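PDB 6FOP: glycoside hydrolase family 81 from Clostridium thermocellum, which hydrolyses beta-1,3-glucans such as laminarin, probably as part of the cellulosome's machinery for degrading polysaccharides. Local coordinates for residues 103-108 / 122-127; 351-356 / 431-436; 549-554 / 560-565. All coordinates share one frame; numbering follows the deposited sequence. Where two conformers were deposited one is given.

Contact 1. Residues 103-108 / 122-127; sequences RADKIS and SIKATL
Asp105 and Lys124 meet across the width of an intervening strand, in a salt bridge that is also a hydrogen bond: Lys124 NZ donates to Asp105 OD2 at 3.0 Å. The two side chains cross at about a right angle. The carboxylate comes from one strand, and the lysine reaches over to it as a long, extended arm. Its CG lies anti to the backbone N (chi1 -174°) and every later torsion is close to 180°, which gives the chain the length it needs to span the gap. The ammonium does not enter in the plane of the carboxylate. It sits above it, with NZ 51° out of the plane at OD2. The last methylene comes along, with Lys124 CE 3.4 Å from Asp105 OD2.

One water closes a triangle with the pair. It donates to Asp105 OD2 at 2.7 Å and accepts from Lys124 NZ at 2.7 Å, so the two charged ends are linked both directly and through solvent. The second carboxylate oxygen is used differently: Asp105 OD1 is hydrogen-bonded to Thr28 OG1 and to Asn30 ND2. With both oxygens engaged, the rotation of the carboxylate is well defined, and the nearby ammonium probably favours its ionised form.

The backbone is irregular just here. Asp105 and Lys106 both face Asp113 of the next strand, a classic beta bulge. In the antiparallel sheet, strand 111-118 runs between strands 103-107 and 121-128, and the Lys124 side chain touches Val115 of that strand on its way across. Strand 103-107 is the last of this sheet, though Ala104 makes backbone hydrogen bonds to Tyr26 and Thr28 beyond it, while strand 133-139 flanks 121-128 on its other side and packs Phe136 against Ile123 and Ala125.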
loop_
_atom_site.group_PDB
_atom_site.type_symbol
_atom_site.label_atom_id
_atom_site.label_comp_id
_atom_site.label_asym_id
_atom_site.label_seq_id
_atom_site.Cartn_x
_atom_site.Cartn_y
_atom_site.Cartn_z
ATOM N N ARG A 103 -3.216 -13.112 20.972
ATOM C CA ARG A 103 -3.982 -11.866 20.890
ATOM C C ARG A 103 -3.081 -10.661 20.679
ATOM O O ARG A 103 -2.028 -10.541 21.298
ATOM C CB ARG A 103 -4.785 -11.638 22.156
ATOM C CG ARG A 103 -5.892 -12.673 22.335
ATOM C CD ARG A 103 -6.607 -12.577 23.663
ATOM N NE ARG A 103 -7.736 -13.516 23.678
ATOM C CZ ARG A 103 -9.012 -13.208 23.402
ATOM N NH1 ARG A 103 -9.400 -11.966 23.091
ATOM N NH2 ARG A 103 -9.928 -14.166 23.433
ATOM N N ALA A 104 -3.507 -9.734 19.811
ATOM C CA ALA A 104 -2.748 -8.494 19.625
ATOM C C ALA A 104 -2.955 -7.573 20.823
ATOM O O ALA A 104 -4.073 -7.330 21.232
ATOM C CB ALA A 104 -3.161 -7.780 18.346
ATOM N N ASP A 105 -1.847 -7.050 21.324
ATOM C CA ASP A 105 -1.812 -6.137 22.467
ATOM C C ASP A 105 -1.527 -4.679 22.077
ATOM O O ASP A 105 -2.068 -3.744 22.691
ATOM C CB ASP A 105 -0.750 -6.650 23.461
ATOM C CG ASP A 105 -0.780 -5.931 24.787
ATOM O OD1 ASP A 105 -1.722 -6.147 25.568
ATOM O OD2 ASP A 105 0.163 -5.166 25.041
ATOM N N LYS A 106 -0.679 -4.504 21.064
ATOM C CA LYS A 106 -0.257 -3.187 20.575
ATOM C C LYS A 106 0.147 -3.347 19.109
ATOM O O LYS A 106 0.882 -4.271 18.760
ATOM C CB LYS A 106 0.911 -2.638 21.406
ATOM C CG LYS A 106 1.364 -1.230 21.054
ATOM C CD LYS A 106 2.416 -0.658 22.006
ATOM C CE LYS A 106 2.818 0.769 21.617
ATOM N NZ LYS A 106 3.862 1.404 22.472
ATOM N N ILE A 107 -0.334 -2.446 18.249
ATOM C CA ILE A 107 0.045 -2.432 16.836
ATOM C C ILE A 107 0.529 -1.032 16.542
ATOM O O ILE A 107 -0.213 -0.056 16.716
ATOM C CB ILE A 107 -1.096 -2.853 15.910
ATOM C CG1 ILE A 107 -1.545 -4.287 16.215
ATOM C CG2 ILE A 107 -0.633 -2.733 14.462
ATOM C CD1 ILE A 107 -2.835 -4.713 15.523
ATOM N N SER A 108 1.787 -0.924 16.147
ATOM C CA SER A 108 2.358 0.353 15.737
ATOM C C SER A 108 2.596 0.371 14.221
ATOM O O SER A 108 2.086 -0.494 13.495
ATOM C CB SER A 108 3.603 0.681 16.571
ATOM O OG SER A 108 4.572 -0.326 16.424
ATOM N N SER A 122 2.850 -16.987 30.427
ATOM C CA SER A 122 2.599 -16.191 29.211
ATOM C C SER A 122 3.875 -15.910 28.455
ATOM O O SER A 122 4.957 -15.961 29.003
ATOM C CB SER A 122 1.916 -14.869 29.580
ATOM O OG SER A 122 2.822 -13.973 30.192
ATOM N N ILE A 123 3.714 -15.633 27.159
ATOM C CA ILE A 123 4.770 -15.085 26.339
ATOM C C ILE A 123 4.175 -13.831 25.657
ATOM O O ILE A 123 3.102 -13.910 25.053
ATOM C CB ILE A 123 5.215 -16.050 25.220
ATOM C CG1 ILE A 123 5.582 -17.416 25.800
ATOM C CG2 ILE A 123 6.399 -15.457 24.445
ATOM C CD1 ILE A 123 5.821 -18.470 24.754
ATOM N N LYS A 124 4.910 -12.722 25.714
ATOM C CA LYS A 124 4.577 -11.519 24.952
ATOM C C LYS A 124 5.664 -11.354 23.929
ATOM O O LYS A 124 6.836 -11.263 24.270
ATOM C CB LYS A 124 4.496 -10.291 25.842
ATOM C CG LYS A 124 3.992 -9.055 25.076
ATOM C CD LYS A 124 3.707 -7.929 26.063
ATOM C CE LYS A 124 3.152 -6.685 25.419
ATOM N NZ LYS A 124 2.751 -5.730 26.500
ATOM N N ALA A 125 5.269 -11.373 22.657
ATOM C CA ALA A 125 6.203 -11.302 21.531
ATOM C C ALA A 125 6.051 -9.985 20.780
ATOM O O ALA A 125 4.915 -9.567 20.493
ATOM C CB ALA A 125 5.949 -12.456 20.594
ATOM N N THR A 126 7.177 -9.339 20.497
ATOM C CA THR A 126 7.213 -8.178 19.615
ATOM C C THR A 126 7.859 -8.621 18.299
ATOM O O THR A 126 9.026 -9.050 18.280
ATOM C CB THR A 126 8.029 -7.029 20.215
ATOM O OG1 THR A 126 7.441 -6.647 21.457
ATOM C CG2 THR A 126 8.088 -5.806 19.303
ATOM N N LEU A 127 7.065 -8.495 17.233
ATOM C CA LEU A 127 7.438 -8.839 15.855
ATOM C C LEU A 127 7.518 -7.525 15.074
ATOM O O LEU A 127 6.629 -6.675 15.213
ATOM C CB LEU A 127 6.416 -9.756 15.235
ATOM C CG LEU A 127 5.926 -10.901 16.115
ATOM C CD1 LEU A 127 4.884 -11.714 15.354
ATOM C CD2 LEU A 127 7.057 -11.773 16.653
HETATM O O HOH W 1 2.426 -3.843 24.538
#

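Contact 2. Residues 351-356 / 431-436; sequences CALPIA and ALRDPQ
Arg433, near the C-terminal end of helix 416-433, reaches across to Leu353 and Pro354 in helix 339-359. Both helices belong to the C-terminal catalytic domain of family 81, whose fold is an (alpha/alpha)6 barrel, and this is a helix-to-helix contact made almost entirely by one long side chain.

From CB, which points toward the other helix, the arginine runs out extended as far as NE. Its CG stands anti to the carbonyl carbon (chi1 -65°), and the first atom to touch is CD, 3.9 Å from Leu353 CD2. The same methyl also meets the next atoms: Arg433 NE lies 3.6 Å from Leu353 CD2, and Arg433 CZ is equally close to it. The leucine approaches from the opposite direction and lays CD2 over one face of the guanidinium, 3.5 Å above the plane and displaced toward the rim. NH1 is at the margin of this contact, while NH2 meets the proline: Pro354 CB lies in the plane of the guanidinium, at its edge.

Leu353 and Pro354 meet the flat group without offering it a polar partner; its charge is answered by Glu357, one turn beyond Leu353 on the same helix, whose OE2 forms a salt bridge with Arg433 NE. NH1 bonds back to Gln429 O in its own helix. Leu353 in turn is packed against Ile369 and Met372 of helix 362-379.

Helix 339-359 is kinked where it receives the arginine. Pro354 has no N-H to give, and neither its N nor that of Ile355 is bonded to the preceding turn. Ile355 N makes a weak bond to Ala352 O instead, and regular helical bonding is taken up again by Ala356 N, which donates to Ala352 O at 3.1 Å.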
loop_
_atom_site.group_PDB
_atom_site.type_symbol
_atom_site.label_atom_id
_atom_site.label_comp_id
_atom_site.label_asym_id
_atom_site.label_seq_id
_atom_site.Cartn_x
_atom_site.Cartn_y
_atom_site.Cartn_z
ATOM N N CYS A 351 -13.499 10.839 -15.258
ATOM C CA CYS A 351 -12.513 10.984 -16.306
ATOM C C CYS A 351 -13.079 11.600 -17.605
ATOM O O CYS A 351 -12.342 12.239 -18.349
ATOM C CB CYS A 351 -11.822 9.644 -16.572
ATOM S SG CYS A 351 -10.786 9.063 -15.224
ATOM N N ALA A 352 -14.377 11.441 -17.842
ATOM C CA ALA A 352 -14.993 12.009 -19.061
ATOM C C ALA A 352 -15.455 13.445 -18.878
ATOM O O ALA A 352 -15.531 14.207 -19.846
ATOM C CB ALA A 352 -16.154 11.156 -19.483
ATOM N N LEU A 353 -15.802 13.818 -17.646
ATOM C CA LEU A 353 -16.357 15.140 -17.355
ATOM C C LEU A 353 -15.526 16.297 -17.931
ATOM O O LEU A 353 -16.075 17.155 -18.647
ATOM C CB LEU A 353 -16.563 15.277 -15.844
ATOM C CG LEU A 353 -16.997 16.637 -15.326
ATOM C CD1 LEU A 353 -18.294 17.127 -15.985
ATOM C CD2 LEU A 353 -17.127 16.613 -13.814
ATOM N N PRO A 354 -14.218 16.343 -17.656
ATOM C CA PRO A 354 -13.441 17.472 -18.181
ATOM C C PRO A 354 -13.375 17.504 -19.711
ATOM O O PRO A 354 -13.198 18.592 -20.296
ATOM C CB PRO A 354 -12.051 17.266 -17.578
ATOM C CG PRO A 354 -12.019 15.848 -17.179
ATOM C CD PRO A 354 -13.408 15.484 -16.786
ATOM N N ILE A 355 -13.471 16.332 -20.346
ATOM C CA ILE A 355 -13.430 16.269 -21.804
ATOM C C ILE A 355 -14.703 16.930 -22.356
ATOM O O ILE A 355 -14.645 17.729 -23.309
ATOM C CB ILE A 355 -13.250 14.823 -22.286
ATOM C CG1 ILE A 355 -11.948 14.238 -21.712
ATOM C CG2 ILE A 355 -13.267 14.748 -23.810
ATOM C CD1 ILE A 355 -11.768 12.749 -21.905
ATOM N N ALA A 356 -15.859 16.583 -21.782
ATOM C CA ALA A 356 -17.098 17.274 -22.143
ATOM C C ALA A 356 -16.992 18.796 -22.007
ATOM O O ALA A 356 -17.436 19.557 -22.895
ATOM C CB ALA A 356 -18.278 16.766 -21.340
ATOM N N ALA A 431 -15.470 18.810 -6.172
ATOM C CA ALA A 431 -14.847 19.868 -5.355
ATOM C C ALA A 431 -14.072 20.925 -6.125
ATOM O O ALA A 431 -14.096 22.102 -5.769
ATOM C CB ALA A 431 -13.974 19.241 -4.287
ATOM N N LEU A 432 -13.424 20.504 -7.210
ATOM C CA LEU A 432 -12.664 21.419 -8.070
ATOM C C LEU A 432 -13.595 22.415 -8.778
ATOM O O LEU A 432 -13.155 23.489 -9.172
ATOM C CB LEU A 432 -11.860 20.630 -9.115
ATOM C CG LEU A 432 -10.678 19.868 -8.536
ATOM C CD1 LEU A 432 -10.184 18.810 -9.526
ATOM C CD2 LEU A 432 -9.557 20.826 -8.154
ATOM N N ARG A 433 -14.867 22.051 -8.907
ATOM C CA ARG A 433 -15.870 22.840 -9.614
ATOM C C ARG A 433 -16.879 23.523 -8.713
ATOM O O ARG A 433 -17.543 24.463 -9.134
ATOM C CB ARG A 433 -16.609 21.931 -10.594
ATOM C CG ARG A 433 -15.713 21.396 -11.697
ATOM C CD ARG A 433 -16.319 20.184 -12.347
ATOM N NE ARG A 433 -15.548 19.780 -13.514
ATOM C CZ ARG A 433 -14.427 19.047 -13.494
ATOM N NH1 ARG A 433 -13.950 18.580 -12.358
ATOM N NH2 ARG A 433 -13.797 18.743 -14.604
ATOM N N ASP A 434 -17.010 23.065 -7.476
ATOM C CA ASP A 434 -18.112 23.470 -6.639
ATOM C C ASP A 434 -17.638 23.413 -5.188
ATOM O O ASP A 434 -17.787 22.377 -4.515
ATOM C CB ASP A 434 -19.338 22.608 -6.876
ATOM C CG ASP A 434 -20.537 23.063 -6.109
ATOM O OD1 ASP A 434 -20.392 23.889 -5.192
ATOM O OD2 ASP A 434 -21.640 22.547 -6.400
ATOM N N PRO A 435 -17.018 24.520 -4.726
ATOM C CA PRO A 435 -16.549 24.583 -3.349
ATOM C C PRO A 435 -17.669 24.514 -2.318
ATOM O O PRO A 435 -17.433 24.128 -1.171
ATOM C CB PRO A 435 -15.813 25.934 -3.291
ATOM C CG PRO A 435 -16.488 26.782 -4.314
ATOM C CD PRO A 435 -16.913 25.832 -5.401
ATOM N N GLN A 436 -18.861 24.931 -2.715
ATOM C CA GLN A 436 -20.027 24.915 -1.846
ATOM C C GLN A 436 -20.411 23.455 -1.516
ATOM O O GLN A 436 -20.502 23.059 -0.355
ATOM C CB GLN A 436 -21.145 25.673 -2.600
ATOM C CG GLN A 436 -22.496 25.700 -1.975
ATOM C CD GLN A 436 -23.481 26.374 -2.891
ATOM O OE1 GLN A 436 -23.697 25.930 -4.016
ATOM N NE2 GLN A 436 -24.057 27.456 -2.435
#

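Contact 3. Residues 549-554 / 560-565; sequences HNYASM and YCHEIW. With NI (nickel (II) ion), chain B.
Cys561 O is gripped by two successive backbone N-H groups: Met554 N at 3.2 Å and nearly straight (172°), and Ser553 N in a weak, bent bond. Cys561 N returns a bond to Met554 O at 3.0 Å. Further along, Ser553 OG donates to Glu563 O at 2.7 Å from well above the carbonyl plane. It sits between its own N and carbonyl carbon (chi1 50°), which turns the hydroxyl to that oxygen.

Ser553 and Met554 both facing Cys561 make a classic beta bulge, at the open end of the hairpin formed by strands 554-556 and 559-561.

Beyond the bulge, the rings of His549 and His562 stack face to face, with centroids 3.8 Å apart and planes at 16°. His562 NE2 binds the nickel ion at 2.1 Å, and His574, Glu601 and Glu605 complete the site. His549 is second shell: it touches two of the ligands, by this stack and by an ND1 hydrogen bond to Glu605 OE2, and probably fixes their orientation. Tyr551 O lies at the edge of the His562 ring, near its plane.

On the side of the bulge away from the nickel, Met554 bends at chi3 and sets SD over the five-membered ring of Trp565, 4.3 Å from its centroid, a Met-aromatic contact in which CE touches Trp565 CZ2 at 3.7 Å.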
loop_
_atom_site.group_PDB
_atom_site.type_symbol
_atom_site.label_atom_id
_atom_site.label_comp_id
_atom_site.label_asym_id
_atom_site.label_seq_id
_atom_site.Cartn_x
_atom_site.Cartn_y
_atom_site.Cartn_z
ATOM N N HIS A 549 9.294 -13.631 -15.800
ATOM C CA HIS A 549 8.567 -12.451 -16.265
ATOM C C HIS A 549 9.289 -11.193 -15.811
ATOM O O HIS A 549 10.015 -11.219 -14.809
ATOM C CB HIS A 549 7.124 -12.478 -15.713
ATOM C CG HIS A 549 6.415 -13.776 -15.932
ATOM N ND1 HIS A 549 5.717 -14.045 -17.091
ATOM C CD2 HIS A 549 6.390 -14.919 -15.207
ATOM C CE1 HIS A 549 5.254 -15.279 -17.050
ATOM N NE2 HIS A 549 5.651 -15.835 -15.918
ATOM N N ASN A 550 8.983 -10.076 -16.473
ATOM C CA ASN A 550 9.458 -8.743 -16.129
ATOM C C ASN A 550 8.464 -7.923 -15.288
ATOM O O ASN A 550 8.662 -6.735 -15.071
ATOM C CB ASN A 550 9.902 -7.975 -17.381
ATOM C CG ASN A 550 8.747 -7.599 -18.311
ATOM O OD1 ASN A 550 7.576 -7.534 -17.926
ATOM N ND2 ASN A 550 9.087 -7.427 -19.589
ATOM N N TYR A 551 7.431 -8.605 -14.804
ATOM C CA TYR A 551 6.268 -8.011 -14.170
ATOM C C TYR A 551 5.692 -9.047 -13.223
ATOM O O TYR A 551 5.636 -10.218 -13.581
ATOM C CB TYR A 551 5.244 -7.671 -15.254
ATOM C CG TYR A 551 3.817 -7.439 -14.772
ATOM C CD1 TYR A 551 3.522 -6.393 -13.873
ATOM C CD2 TYR A 551 2.782 -8.249 -15.189
ATOM C CE1 TYR A 551 2.232 -6.173 -13.437
ATOM C CE2 TYR A 551 1.493 -8.038 -14.757
ATOM C CZ TYR A 551 1.214 -6.979 -13.892
ATOM O OH TYR A 551 -0.070 -6.746 -13.502
ATOM N N ALA A 552 5.293 -8.597 -12.035
ATOM C CA ALA A 552 4.496 -9.403 -11.111
ATOM C C ALA A 552 3.136 -8.740 -10.972
ATOM O O ALA A 552 3.052 -7.555 -10.640
ATOM C CB ALA A 552 5.162 -9.514 -9.739
ATOM N N SER A 553 2.076 -9.509 -11.197
ATOM C CA SER A 553 0.709 -8.994 -11.052
ATOM C C SER A 553 0.174 -9.032 -9.627
ATOM O O SER A 553 -0.707 -8.236 -9.300
ATOM C CB SER A 553 -0.231 -9.726 -12.010
ATOM O OG SER A 553 -0.085 -11.119 -11.912
ATOM N N MET A 554 0.678 -9.963 -8.806
ATOM C CA MET A 554 0.304 -10.048 -7.394
ATOM C C MET A 554 1.523 -10.166 -6.507
ATOM O O MET A 554 2.398 -10.987 -6.755
ATOM C CB MET A 554 -0.664 -11.202 -7.128
ATOM C CG MET A 554 -1.984 -11.022 -7.790
ATOM S SD MET A 554 -3.326 -12.123 -7.355
ATOM C CE MET A 554 -3.374 -11.877 -5.633
ATOM N N TYR A 560 5.589 -13.762 -4.902
ATOM C CA TYR A 560 5.025 -12.869 -5.915
ATOM C C TYR A 560 4.825 -13.695 -7.145
ATOM O O TYR A 560 5.480 -14.714 -7.333
ATOM C CB TYR A 560 5.880 -11.635 -6.195
ATOM C CG TYR A 560 7.323 -11.875 -6.528
ATOM C CD1 TYR A 560 7.716 -12.134 -7.841
ATOM C CD2 TYR A 560 8.295 -11.867 -5.523
ATOM C CE1 TYR A 560 9.059 -12.372 -8.142
ATOM C CE2 TYR A 560 9.631 -12.067 -5.809
ATOM C CZ TYR A 560 10.023 -12.341 -7.105
ATOM O OH TYR A 560 11.368 -12.549 -7.379
ATOM N N CYS A 561 3.884 -13.286 -7.982
ATOM C CA CYS A 561 3.537 -14.129 -9.114
ATOM C C CYS A 561 2.874 -13.364 -10.238
ATOM O O CYS A 561 2.519 -12.197 -10.105
ATOM C CB CYS A 561 2.632 -15.258 -8.660
ATOM S SG CYS A 561 1.054 -14.676 -8.020
ATOM N N HIS A 562 2.758 -14.054 -11.361
ATOM C CA HIS A 562 2.174 -13.555 -12.606
ATOM C C HIS A 562 0.800 -14.224 -12.807
ATOM O O HIS A 562 0.505 -14.793 -13.861
ATOM C CB HIS A 562 3.159 -13.861 -13.716
ATOM C CG HIS A 562 2.883 -13.196 -15.028
ATOM N ND1 HIS A 562 2.045 -13.732 -15.985
ATOM C CD2 HIS A 562 3.447 -12.110 -15.594
ATOM C CE1 HIS A 562 2.075 -12.980 -17.071
ATOM N NE2 HIS A 562 2.940 -12.008 -16.873
ATOM N N GLU A 563 -0.015 -14.120 -11.769
ATOM C CA GLU A 563 -1.374 -14.671 -11.718
ATOM C C GLU A 563 -2.346 -13.595 -11.281
ATOM O O GLU A 563 -1.955 -12.625 -10.627
ATOM C CB GLU A 563 -1.447 -15.870 -10.759
ATOM C CG GLU A 563 -0.540 -17.015 -11.135
ATOM C CD GLU A 563 -0.622 -18.193 -10.189
ATOM O OE1 GLU A 563 -0.571 -17.991 -8.965
ATOM O OE2 GLU A 563 -0.720 -19.329 -10.681
ATOM N N ILE A 564 -3.626 -13.809 -11.596
ATOM C CA ILE A 564 -4.712 -12.957 -11.123
ATOM C C ILE A 564 -5.850 -13.813 -10.614
ATOM O O ILE A 564 -5.809 -15.044 -10.736
ATOM C CB ILE A 564 -5.192 -11.942 -12.206
ATOM C CG1 ILE A 564 -5.706 -12.654 -13.479
ATOM C CG2 ILE A 564 -4.081 -10.957 -12.518
ATOM C CD1 ILE A 564 -6.337 -11.728 -14.508
ATOM N N TRP A 565 -6.880 -13.175 -10.056
ATOM C CA TRP A 565 -7.929 -13.945 -9.395
ATOM C C TRP A 565 -8.911 -14.668 -10.280
ATOM O O TRP A 565 -9.690 -15.490 -9.794
ATOM C CB TRP A 565 -8.689 -13.077 -8.394
ATOM C CG TRP A 565 -7.975 -12.697 -7.139
ATOM C CD1 TRP A 565 -7.753 -11.423 -6.684
ATOM C CD2 TRP A 565 -7.469 -13.579 -6.129
ATOM N NE1 TRP A 565 -7.147 -11.467 -5.439
ATOM C CE2 TRP A 565 -6.949 -12.778 -5.093
ATOM C CE3 TRP A 565 -7.385 -14.972 -6.012
ATOM C CZ2 TRP A 565 -6.352 -13.327 -3.939
ATOM C CZ3 TRP A 565 -6.816 -15.524 -4.869
ATOM C CH2 TRP A 565 -6.293 -14.701 -3.850
HETATM NI NI NI B . 3.643 -10.902 -18.482
#

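In the fold
From the N terminus, contact 1 comes first. It closes a short loop of 13 residues, mostly strand 111-118, and ties strand 103-107 to 121-128 within the N-terminal beta region. Contact 2 closes the longest excursion: 74 residues, nearly half of them helical, separate its segments in the C-terminal helical domain. Contact 3 closes the tightest turn, a hairpin whose small sheet also takes in strand 80-82 and so links the helical domain back to the N-terminal part. The three follow in series, with no nesting or crossing. Contacts 1 and 2 lie on opposite sides of the chain's centre, their own centres 47 Å apart.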